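Local coordinates for protein EF0056 (Enterococcus faecalis, PDB 6ORI) that is an enterococcal surface protein of unknown molecular function, probably connected with biofilm formation, seen here as part of its immunoglobulin-like N-terminal region, at residues 101-106 / 111-116; 69-74 / 176-181; 36-41 / 165-170. All blocks are in the same frame, centred on the assembly; numbering follows the deposited sequence. Where two conformers were deposited one is given.

Interaction 1 (101-106 / 111-116); sequences VRINDS and TNIWKV
T111 meets I103 and R102 through separate groups. Its OG1, held between backbone N and carbonyl carbon (chi1 77°), gives a hydrogen bond to I103 O at 2.7 Å from above that carbonyl plane, while T111 N reaches the same oxygen in the plane. OG1 also accepts from I113 N, closing an ST turn where the chain turns at N112. T111 O is gripped side-on by R102: NE to T111 O is 2.8 Å, with an N-H...O angle of 162°, and NH2 makes a longer, more bent bond. I113 O takes the I103 amide in a nearly straight bond of 2.9 Å from I103 N, and I113 CG2 packs on I103 CD1. W114 faces R102 in a non-hydrogen-bonded pair; R102 CB makes a CH-pi contact 3.9 Å from the W114 five-membered ring centroid, and W114 CZ2 lies over one guanidinium face, offset toward its rim, the planes 35° apart. K115 pairs with V101 through two backbone bonds, its CE alongside V101 CG1 at 3.9 Å. This antiparallel hairpin joins strands 98-104 and 113-117. Doubly bonded I103 O ties T111 to the end of strand 98-104, while two in-plane nitrogens on T111 O probably limit R102's rotation.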
loop_
_atom_site.group_PDB
_atom_site.type_symbol
_atom_site.label_atom_id
_atom_site.label_comp_id
_atom_site.label_asym_id
_atom_site.label_seq_id
_atom_site.Cartn_x
_atom_site.Cartn_y
_atom_site.Cartn_z
ATOM N N VAL A 101 -17.837 6.457 -10.430
ATOM C CA VAL A 101 -18.991 5.768 -11.009
ATOM C C VAL A 101 -18.902 4.292 -10.730
ATOM O O VAL A 101 -17.861 3.676 -10.969
ATOM C CB VAL A 101 -19.027 6.016 -12.538
ATOM C CG1 VAL A 101 -20.079 5.160 -13.232
ATOM C CG2 VAL A 101 -19.253 7.483 -12.819
ATOM N N ARG A 102 -19.983 3.701 -10.250
ATOM C CA ARG A 102 -19.975 2.295 -9.928
ATOM C C ARG A 102 -20.076 1.444 -11.194
ATOM O O ARG A 102 -20.862 1.737 -12.098
ATOM C CB ARG A 102 -21.105 1.973 -8.962
ATOM C CG ARG A 102 -20.940 0.634 -8.298
ATOM C CD ARG A 102 -21.866 0.520 -7.100
ATOM N NE ARG A 102 -21.639 -0.719 -6.379
ATOM C CZ ARG A 102 -22.108 -0.986 -5.167
ATOM N NH1 ARG A 102 -22.827 -0.090 -4.502
ATOM N NH2 ARG A 102 -21.845 -2.163 -4.626
ATOM N N ILE A 103 -19.287 0.403 -11.278
ATOM C CA ILE A 103 -19.352 -0.533 -12.381
ATOM C C ILE A 103 -20.365 -1.635 -12.047
ATOM O O ILE A 103 -20.388 -2.156 -10.932
ATOM C CB ILE A 103 -17.943 -1.134 -12.654
ATOM C CG1 ILE A 103 -16.985 -0.019 -13.094
ATOM C CG2 ILE A 103 -18.030 -2.227 -13.713
ATOM C CD1 ILE A 103 -15.541 -0.440 -13.168
ATOM N N ASN A 104 -21.204 -1.983 -13.019
ATOM C CA ASN A 104 -22.193 -3.033 -12.862
ATOM C C ASN A 104 -21.815 -4.201 -13.722
ATOM O O ASN A 104 -21.028 -4.057 -14.654
ATOM C CB ASN A 104 -23.549 -2.498 -13.256
ATOM C CG ASN A 104 -23.860 -1.233 -12.519
ATOM O OD1 ASN A 104 -23.842 -1.216 -11.284
ATOM N ND2 ASN A 104 -24.063 -0.150 -13.244
ATOM N N ASP A 105 -22.350 -5.369 -13.399
ATOM C CA ASP A 105 -22.064 -6.550 -14.197
ATOM C C ASP A 105 -23.113 -6.741 -15.293
ATOM O O ASP A 105 -23.998 -5.889 -15.461
ATOM C CB ASP A 105 -21.901 -7.794 -13.310
ATOM C CG ASP A 105 -23.178 -8.243 -12.621
ATOM O OD1 ASP A 105 -24.286 -7.912 -13.060
ATOM O OD2 ASP A 105 -23.051 -8.977 -11.596
ATOM N N SER A 106 -23.032 -7.864 -16.003
ATOM C CA SER A 106 -23.904 -8.163 -17.136
ATOM C C SER A 106 -25.198 -8.821 -16.708
ATOM O O SER A 106 -25.987 -9.255 -17.554
ATOM C CB SER A 106 -23.176 -9.111 -18.102
ATOM O OG SER A 106 -22.897 -10.368 -17.480
ATOM N N THR A 111 -21.254 -4.127 -8.977
ATOM C CA THR A 111 -20.015 -4.744 -8.514
ATOM C C THR A 111 -19.457 -3.866 -7.413
ATOM O O THR A 111 -19.999 -2.821 -7.096
ATOM C CB THR A 111 -18.977 -4.924 -9.627
ATOM O OG1 THR A 111 -18.342 -3.686 -9.924
ATOM C CG2 THR A 111 -19.620 -5.483 -10.883
ATOM N N ASN A 112 -18.333 -4.289 -6.849
ATOM C CA ASN A 112 -17.651 -3.539 -5.813
ATOM C C ASN A 112 -16.484 -2.746 -6.354
ATOM O O ASN A 112 -15.550 -2.478 -5.601
ATOM C CB ASN A 112 -17.198 -4.461 -4.672
ATOM C CG ASN A 112 -16.151 -5.482 -5.109
ATOM O OD1 ASN A 112 -16.082 -5.863 -6.261
ATOM N ND2 ASN A 112 -15.349 -5.944 -4.168
ATOM N N ILE A 113 -16.543 -2.368 -7.633
ATOM C CA ILE A 113 -15.521 -1.549 -8.253
ATOM C C ILE A 113 -16.136 -0.244 -8.765
ATOM O O ILE A 113 -17.220 -0.255 -9.365
ATOM C CB ILE A 113 -14.799 -2.299 -9.387
ATOM C CG1 ILE A 113 -14.310 -3.661 -8.876
ATOM C CG2 ILE A 113 -13.640 -1.441 -9.924
ATOM C CD1 ILE A 113 -13.588 -4.507 -9.918
ATOM N N TRP A 114 -15.455 0.859 -8.510
ATOM C CA TRP A 114 -15.798 2.185 -8.966
ATOM C C TRP A 114 -14.676 2.730 -9.855
ATOM O O TRP A 114 -13.528 2.304 -9.762
ATOM C CB TRP A 114 -15.978 3.113 -7.767
ATOM C CG TRP A 114 -17.249 2.918 -6.998
ATOM C CD1 TRP A 114 -18.348 3.713 -7.059
ATOM C CD2 TRP A 114 -17.555 1.901 -6.029
ATOM N NE1 TRP A 114 -19.313 3.268 -6.189
ATOM C CE2 TRP A 114 -18.855 2.151 -5.557
ATOM C CE3 TRP A 114 -16.853 0.813 -5.500
ATOM C CZ2 TRP A 114 -19.477 1.352 -4.610
ATOM C CZ3 TRP A 114 -17.490 0.019 -4.547
ATOM C CH2 TRP A 114 -18.781 0.302 -4.121
ATOM N N LYS A 115 -14.999 3.717 -10.680
ATOM C CA LYS A 115 -14.055 4.264 -11.663
ATOM C C LYS A 115 -14.124 5.780 -11.764
ATOM O O LYS A 115 -15.206 6.384 -11.639
ATOM C CB LYS A 115 -14.294 3.663 -13.056
ATOM C CG LYS A 115 -15.666 3.942 -13.628
ATOM C CD LYS A 115 -15.859 3.298 -15.006
ATOM C CE LYS A 115 -17.259 3.593 -15.485
ATOM N NZ LYS A 115 -17.478 3.197 -16.897
ATOM N N VAL A 116 -12.973 6.408 -11.974
ATOM C CA VAL A 116 -12.870 7.841 -12.286
ATOM C C VAL A 116 -11.664 8.024 -13.177
ATOM O O VAL A 116 -10.705 7.276 -13.062
ATOM C CB VAL A 116 -12.788 8.685 -10.988
ATOM C CG1 VAL A 116 -11.455 8.544 -10.268
ATOM C CG2 VAL A 116 -13.074 10.141 -11.278
#

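Interaction 2 (69-74 / 176-181); sequences EIRLQL and DDDKIV
The guanidinium of R71 carries its partners mainly around the rim: the E69 carboxylate and a bridging water lie at its edge, in plane, whereas D178 OD2 approaches obliquely. The D178 carboxylate is turned 74° from the guanidinium plane, and the two side chains cross at about a right angle. Within strand 68-74, R71 grips E69 side-on, NE and NH2 both bonding OE1; the R71 NE to E69 OE1 distance is 2.9 Å. Across the contact, R71 NH2 makes a salt bridge to D178 OD2 at 3.2 Å, but the N-H...O angle of 136° marks a weak hydrogen bond. Water reinforces it, accepting from R71 NH1 at 3.0 Å and donating to D178 OD2 at 2.7 Å. An extended chain from CG to NE carries the arginine head from the strand to the type I' turn D176-K179, where D178 has positive phi (62°). H174 is the stronger partner of D178, bonding OD1, and E21 forms a salt bridge with R71 NH1. The turn joining strands 166-173 and 179-181 is thus tied to strand 68-74 by charge. The R71 charge probably keeps E69 and D178 ionised and offsets their repulsion, E69 OE1 and D178 OD1 standing 5.3 Å apart.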
loop_
_atom_site.group_PDB
_atom_site.type_symbol
_atom_site.label_atom_id
_atom_site.label_comp_id
_atom_site.label_asym_id
_atom_site.label_seq_id
_atom_site.Cartn_x
_atom_site.Cartn_y
_atom_site.Cartn_z
ATOM N N GLU A 69 -7.695 5.193 -16.486
ATOM C CA GLU A 69 -8.845 5.125 -15.577
ATOM C C GLU A 69 -8.450 4.540 -14.233
ATOM O O GLU A 69 -7.901 3.443 -14.152
ATOM C CB GLU A 69 -9.942 4.282 -16.194
ATOM C CG GLU A 69 -11.203 4.199 -15.367
ATOM C CD GLU A 69 -12.295 3.522 -16.139
ATOM O OE1 GLU A 69 -12.348 2.272 -16.098
ATOM O OE2 GLU A 69 -13.042 4.243 -16.833
ATOM N N ILE A 70 -8.751 5.276 -13.178
ATOM C CA ILE A 70 -8.508 4.817 -11.827
ATOM C C ILE A 70 -9.685 3.961 -11.416
ATOM O O ILE A 70 -10.851 4.351 -11.632
ATOM C CB ILE A 70 -8.397 6.013 -10.865
ATOM C CG1 ILE A 70 -7.164 6.875 -11.192
ATOM C CG2 ILE A 70 -8.340 5.539 -9.392
ATOM C CD1 ILE A 70 -7.137 8.197 -10.455
ATOM N N ARG A 71 -9.398 2.787 -10.881
ATOM C CA ARG A 71 -10.411 1.920 -10.336
ATOM C C ARG A 71 -10.190 1.732 -8.856
ATOM O O ARG A 71 -9.051 1.616 -8.387
ATOM C CB ARG A 71 -10.462 0.591 -11.076
ATOM C CG ARG A 71 -11.069 0.815 -12.470
ATOM C CD ARG A 71 -11.398 -0.426 -13.213
ATOM N NE ARG A 71 -11.913 -0.085 -14.531
ATOM C CZ ARG A 71 -12.186 -0.979 -15.463
ATOM N NH1 ARG A 71 -11.977 -2.269 -15.248
ATOM N NH2 ARG A 71 -12.638 -0.568 -16.629
ATOM N N LEU A 72 -11.287 1.755 -8.102
ATOM C CA LEU A 72 -11.267 1.603 -6.652
ATOM C C LEU A 72 -12.198 0.442 -6.321
ATOM O O LEU A 72 -13.409 0.507 -6.567
ATOM C CB LEU A 72 -11.743 2.869 -5.973
ATOM C CG LEU A 72 -11.869 2.793 -4.461
ATOM C CD1 LEU A 72 -10.521 2.612 -3.777
ATOM C CD2 LEU A 72 -12.577 4.040 -3.954
ATOM N N GLN A 73 -11.623 -0.644 -5.810
ATOM C CA GLN A 73 -12.384 -1.785 -5.314
ATOM C C GLN A 73 -12.505 -1.656 -3.799
ATOM O O GLN A 73 -11.510 -1.359 -3.109
ATOM C CB GLN A 73 -11.732 -3.130 -5.670
ATOM C CG GLN A 73 -12.522 -4.341 -5.147
ATOM C CD GLN A 73 -12.029 -5.680 -5.693
ATOM O OE1 GLN A 73 -11.610 -5.787 -6.846
ATOM N NE2 GLN A 73 -12.110 -6.717 -4.868
ATOM N N LEU A 74 -13.719 -1.860 -3.282
ATOM C CA LEU A 74 -13.958 -1.863 -1.843
ATOM C C LEU A 74 -14.475 -3.222 -1.417
ATOM O O LEU A 74 -15.217 -3.871 -2.129
ATOM C CB LEU A 74 -14.978 -0.803 -1.443
ATOM C CG LEU A 74 -14.597 0.622 -1.759
ATOM C CD1 LEU A 74 -15.748 1.512 -1.347
ATOM C CD2 LEU A 74 -13.318 1.047 -1.080
ATOM N N ASP A 176 -5.281 -0.770 -23.863
ATOM C CA ASP A 176 -4.704 -2.077 -23.555
ATOM C C ASP A 176 -5.768 -3.027 -22.990
ATOM O O ASP A 176 -5.490 -3.852 -22.116
ATOM C CB ASP A 176 -3.568 -1.912 -22.541
ATOM C CG ASP A 176 -2.418 -1.087 -23.084
ATOM O OD1 ASP A 176 -1.789 -1.551 -24.059
ATOM O OD2 ASP A 176 -2.126 0.008 -22.551
ATOM N N ASP A 177 -6.997 -2.870 -23.480
ATOM C CA ASP A 177 -8.118 -3.727 -23.093
ATOM C C ASP A 177 -8.343 -3.771 -21.580
ATOM O O ASP A 177 -8.648 -4.809 -21.008
ATOM C CB ASP A 177 -7.922 -5.132 -23.672
ATOM C CG ASP A 177 -7.769 -5.112 -25.184
ATOM O OD1 ASP A 177 -8.344 -4.199 -25.825
ATOM O OD2 ASP A 177 -7.072 -5.992 -25.733
ATOM N N ASP A 178 -8.194 -2.610 -20.948
ATOM C CA ASP A 178 -8.413 -2.436 -19.504
ATOM C C ASP A 178 -7.482 -3.253 -18.627
ATOM O O ASP A 178 -7.781 -3.551 -17.465
ATOM C CB ASP A 178 -9.877 -2.684 -19.129
ATOM C CG ASP A 178 -10.774 -1.580 -19.596
ATOM O OD1 ASP A 178 -10.248 -0.539 -20.038
ATOM O OD2 ASP A 178 -12.015 -1.746 -19.514
ATOM N N LYS A 179 -6.326 -3.605 -19.179
ATOM C CA LYS A 179 -5.279 -4.222 -18.401
ATOM C C LYS A 179 -4.721 -3.207 -17.409
ATOM O O LYS A 179 -4.893 -1.975 -17.565
ATOM C CB LYS A 179 -4.172 -4.764 -19.306
ATOM C CG LYS A 179 -4.574 -6.045 -20.042
ATOM C CD LYS A 179 -3.417 -6.559 -20.898
ATOM C CE LYS A 179 -3.712 -7.914 -21.486
ATOM N NZ LYS A 179 -4.648 -7.801 -22.646
ATOM N N ILE A 180 -4.089 -3.734 -16.376
ATOM C CA ILE A 180 -3.582 -2.939 -15.282
ATOM C C ILE A 180 -2.173 -2.459 -15.542
ATOM O O ILE A 180 -1.324 -3.206 -16.031
ATOM C CB ILE A 180 -3.635 -3.774 -14.003
ATOM C CG1 ILE A 180 -5.098 -4.105 -13.699
ATOM C CG2 ILE A 180 -2.975 -3.056 -12.842
ATOM C CD1 ILE A 180 -5.268 -5.034 -12.502
ATOM N N VAL A 181 -1.896 -1.216 -15.194
ATOM C CA VAL A 181 -0.558 -0.678 -15.323
ATOM C C VAL A 181 0.297 -1.231 -14.190
ATOM O O VAL A 181 0.008 -1.004 -13.008
ATOM C CB VAL A 181 -0.591 0.839 -15.301
ATOM C CG1 VAL A 181 0.789 1.415 -15.479
ATOM C CG2 VAL A 181 -1.499 1.352 -16.413
HETATM O O HOH W 1 -12.957 -3.569 -17.825
#

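Interaction 3 (36-41 / 165-170); sequences FNPKAI and LMYRIY
F36 presents the edge of its ring to the face of Y167 in a T-shaped pair, with centroids 4.9 Å apart and planes inclined at 66°. The CD2-CE2 edge does the touching, with F36 CD2 over the centre of the tyrosine ring; its shortest contact, to Y167 CD1, is 3.5 Å. Different first torsions bring the rings together: the phenylalanine extends with CG anti to its backbone N (chi1 177°), whereas Y167 CG is tucked between backbone N and carbonyl carbon (chi1 57°). P38, two residues on from F36, comes at Y167 from the opposite direction, and its CG rests 3.8 Å from Y167 CE2, oblique to the ring. On the other flank of the pair, I169 places its CG2 branch 3.9 Å from F36 CB, with CD1 close behind. No direct hydrogen bond joins the two segments. The polar link is a water that donates to F36 O at 2.7 Å and lies 2.8 Å from Y167 OH in a second hydrogen bond. The axes of strands 36-38 and 166-170 approach to 8.5 Å, too far for backbone pairing, so side chains do most of the joining; the strands pack face to face across the inside of the curled antiparallel sheet, consistent with the core of an immunoglobulin-like beta sandwich. F53 and L72 pack on F36, while F190 adds another edge-to-face contact to Y167, extending the aromatic cluster. Dispersion and ring electrostatics probably supply most of the direct cohesion, while the water lets the tyrosine hydroxyl and F36 carbonyl be satisfied beside an apolar interface.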
loop_
_atom_site.group_PDB
_atom_site.type_symbol
_atom_site.label_atom_id
_atom_site.label_comp_id
_atom_site.label_asym_id
_atom_site.label_seq_id
_atom_site.Cartn_x
_atom_site.Cartn_y
_atom_site.Cartn_z
ATOM N N PHE A 36 -4.688 5.337 -2.097
ATOM C CA PHE A 36 -5.975 5.630 -1.473
ATOM C C PHE A 36 -5.749 5.731 0.014
ATOM O O PHE A 36 -5.270 4.785 0.637
ATOM C CB PHE A 36 -6.962 4.505 -1.791
ATOM C CG PHE A 36 -8.317 4.640 -1.158
ATOM C CD1 PHE A 36 -9.256 5.546 -1.633
ATOM C CD2 PHE A 36 -8.660 3.840 -0.099
ATOM C CE1 PHE A 36 -10.503 5.637 -1.042
ATOM C CE2 PHE A 36 -9.916 3.940 0.473
ATOM C CZ PHE A 36 -10.813 4.834 0.003
ATOM N N ASN A 37 -6.074 6.894 0.581
ATOM C CA ASN A 37 -5.768 7.159 1.983
ATOM C C ASN A 37 -7.037 7.558 2.743
ATOM O O ASN A 37 -7.368 8.736 2.841
ATOM C CB ASN A 37 -4.721 8.255 2.126
ATOM C CG ASN A 37 -4.345 8.491 3.584
ATOM O OD1 ASN A 37 -4.552 7.630 4.427
ATOM N ND2 ASN A 37 -3.833 9.664 3.870
ATOM N N PRO A 38 -7.736 6.561 3.295
ATOM C CA PRO A 38 -8.949 6.814 4.080
ATOM C C PRO A 38 -8.638 7.091 5.543
ATOM O O PRO A 38 -7.644 6.557 6.093
ATOM C CB PRO A 38 -9.704 5.480 3.958
ATOM C CG PRO A 38 -8.612 4.452 3.928
ATOM C CD PRO A 38 -7.449 5.115 3.190
ATOM N N LYS A 39 -9.475 7.898 6.176
ATOM C CA LYS A 39 -9.392 8.064 7.618
ATOM C C LYS A 39 -9.746 6.752 8.321
ATOM O O LYS A 39 -10.474 5.906 7.787
ATOM C CB LYS A 39 -10.362 9.148 8.070
ATOM C CG LYS A 39 -9.984 10.543 7.635
ATOM C CD LYS A 39 -8.681 10.989 8.267
ATOM C CE LYS A 39 -8.407 12.430 7.937
ATOM N NZ LYS A 39 -6.961 12.654 7.674
ATOM N N ALA A 40 -9.241 6.576 9.533
ATOM C CA ALA A 40 -9.619 5.423 10.349
ATOM C C ALA A 40 -11.101 5.434 10.726
ATOM O O ALA A 40 -11.677 6.509 10.945
ATOM C CB ALA A 40 -8.777 5.398 11.606
ATOM N N ILE A 41 -11.705 4.249 10.768
ATOM C CA ILE A 41 -13.124 4.088 11.117
ATOM C C ILE A 41 -13.187 3.867 12.618
ATOM O O ILE A 41 -13.326 2.737 13.096
ATOM C CB ILE A 41 -13.805 2.930 10.350
ATOM C CG1 ILE A 41 -13.492 3.007 8.847
ATOM C CG2 ILE A 41 -15.300 2.989 10.559
ATOM C CD1 ILE A 41 -14.032 1.805 8.020
ATOM N N LEU A 165 -11.238 -5.294 6.411
ATOM C CA LEU A 165 -11.985 -4.617 5.347
ATOM C C LEU A 165 -11.021 -4.047 4.339
ATOM O O LEU A 165 -10.320 -3.078 4.608
ATOM C CB LEU A 165 -12.850 -3.492 5.900
ATOM C CG LEU A 165 -13.966 -3.910 6.864
ATOM C CD1 LEU A 165 -14.481 -2.668 7.607
ATOM C CD2 LEU A 165 -15.093 -4.634 6.150
ATOM N N MET A 166 -10.988 -4.655 3.172
ATOM C CA MET A 166 -10.015 -4.291 2.177
ATOM C C MET A 166 -10.421 -3.165 1.256
ATOM O O MET A 166 -11.611 -2.837 1.093
ATOM C CB MET A 166 -9.654 -5.517 1.356
ATOM C CG MET A 166 -10.726 -5.999 0.402
ATOM S SD MET A 166 -10.836 -5.146 -1.197
ATOM C CE MET A 166 -9.364 -5.760 -1.972
ATOM N N TYR A 167 -9.405 -2.571 0.643
ATOM C CA TYR A 167 -9.583 -1.724 -0.529
ATOM C C TYR A 167 -8.437 -2.005 -1.491
ATOM O O TYR A 167 -7.367 -2.448 -1.073
ATOM C CB TYR A 167 -9.626 -0.249 -0.163
ATOM C CG TYR A 167 -8.432 0.283 0.583
ATOM C CD1 TYR A 167 -7.244 0.587 -0.064
ATOM C CD2 TYR A 167 -8.517 0.527 1.942
ATOM C CE1 TYR A 167 -6.155 1.088 0.664
ATOM C CE2 TYR A 167 -7.462 1.040 2.657
ATOM C CZ TYR A 167 -6.298 1.326 2.015
ATOM O OH TYR A 167 -5.262 1.838 2.770
ATOM N N ARG A 168 -8.674 -1.780 -2.779
ATOM C CA ARG A 168 -7.625 -1.837 -3.795
ATOM C C ARG A 168 -7.821 -0.683 -4.755
ATOM O O ARG A 168 -8.917 -0.517 -5.301
ATOM C CB ARG A 168 -7.673 -3.169 -4.548
ATOM C CG ARG A 168 -6.651 -3.303 -5.694
ATOM C CD ARG A 168 -7.000 -4.458 -6.628
ATOM N NE ARG A 168 -5.883 -4.865 -7.467
ATOM C CZ ARG A 168 -5.993 -5.537 -8.609
ATOM N NH1 ARG A 168 -7.174 -5.864 -9.110
ATOM N NH2 ARG A 168 -4.890 -5.883 -9.254
ATOM N N ILE A 169 -6.790 0.126 -4.975
ATOM C CA ILE A 169 -6.820 1.164 -5.984
ATOM C C ILE A 169 -5.796 0.831 -7.067
ATOM O O ILE A 169 -4.707 0.320 -6.779
ATOM C CB ILE A 169 -6.615 2.558 -5.359
ATOM C CG1 ILE A 169 -6.994 3.654 -6.362
ATOM C CG2 ILE A 169 -5.191 2.719 -4.832
ATOM C CD1 ILE A 169 -7.045 5.043 -5.767
ATOM N N TYR A 170 -6.164 1.036 -8.322
ATOM C CA TYR A 170 -5.295 0.653 -9.419
ATOM C C TYR A 170 -5.625 1.447 -10.662
ATOM O O TYR A 170 -6.641 2.120 -10.725
ATOM C CB TYR A 170 -5.359 -0.860 -9.684
ATOM C CG TYR A 170 -6.722 -1.454 -9.978
ATOM C CD1 TYR A 170 -7.654 -1.658 -8.956
ATOM C CD2 TYR A 170 -7.054 -1.892 -11.251
ATOM C CE1 TYR A 170 -8.893 -2.238 -9.223
ATOM C CE2 TYR A 170 -8.290 -2.469 -11.515
ATOM C CZ TYR A 170 -9.188 -2.642 -10.482
ATOM O OH TYR A 170 -10.414 -3.229 -10.686
HETATM O O HOH W 2 -3.191 3.479 1.774
#

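In the fold
Strand 68-74, which carries interaction 2, pairs with 113-117 of interaction 1 along one edge and with 166-173 of interaction 3 along the other, through backbone bonds such as L72 N to W114 O and R71 N to Y170 O. Interaction 3 is the most central, about 9 Å from the chain centre to its own centre, and is apolar packing between strands that do not pair. Interaction 2, about 16 Å out, uses a charge network to hold a turn. Interaction 1, about 22 Å out, combines backbone pairing with a partly exposed arginine laid over a buried tryptophan. Its K115 packs against E69 of interaction 2, while I113 reaches Y170 of interaction 3.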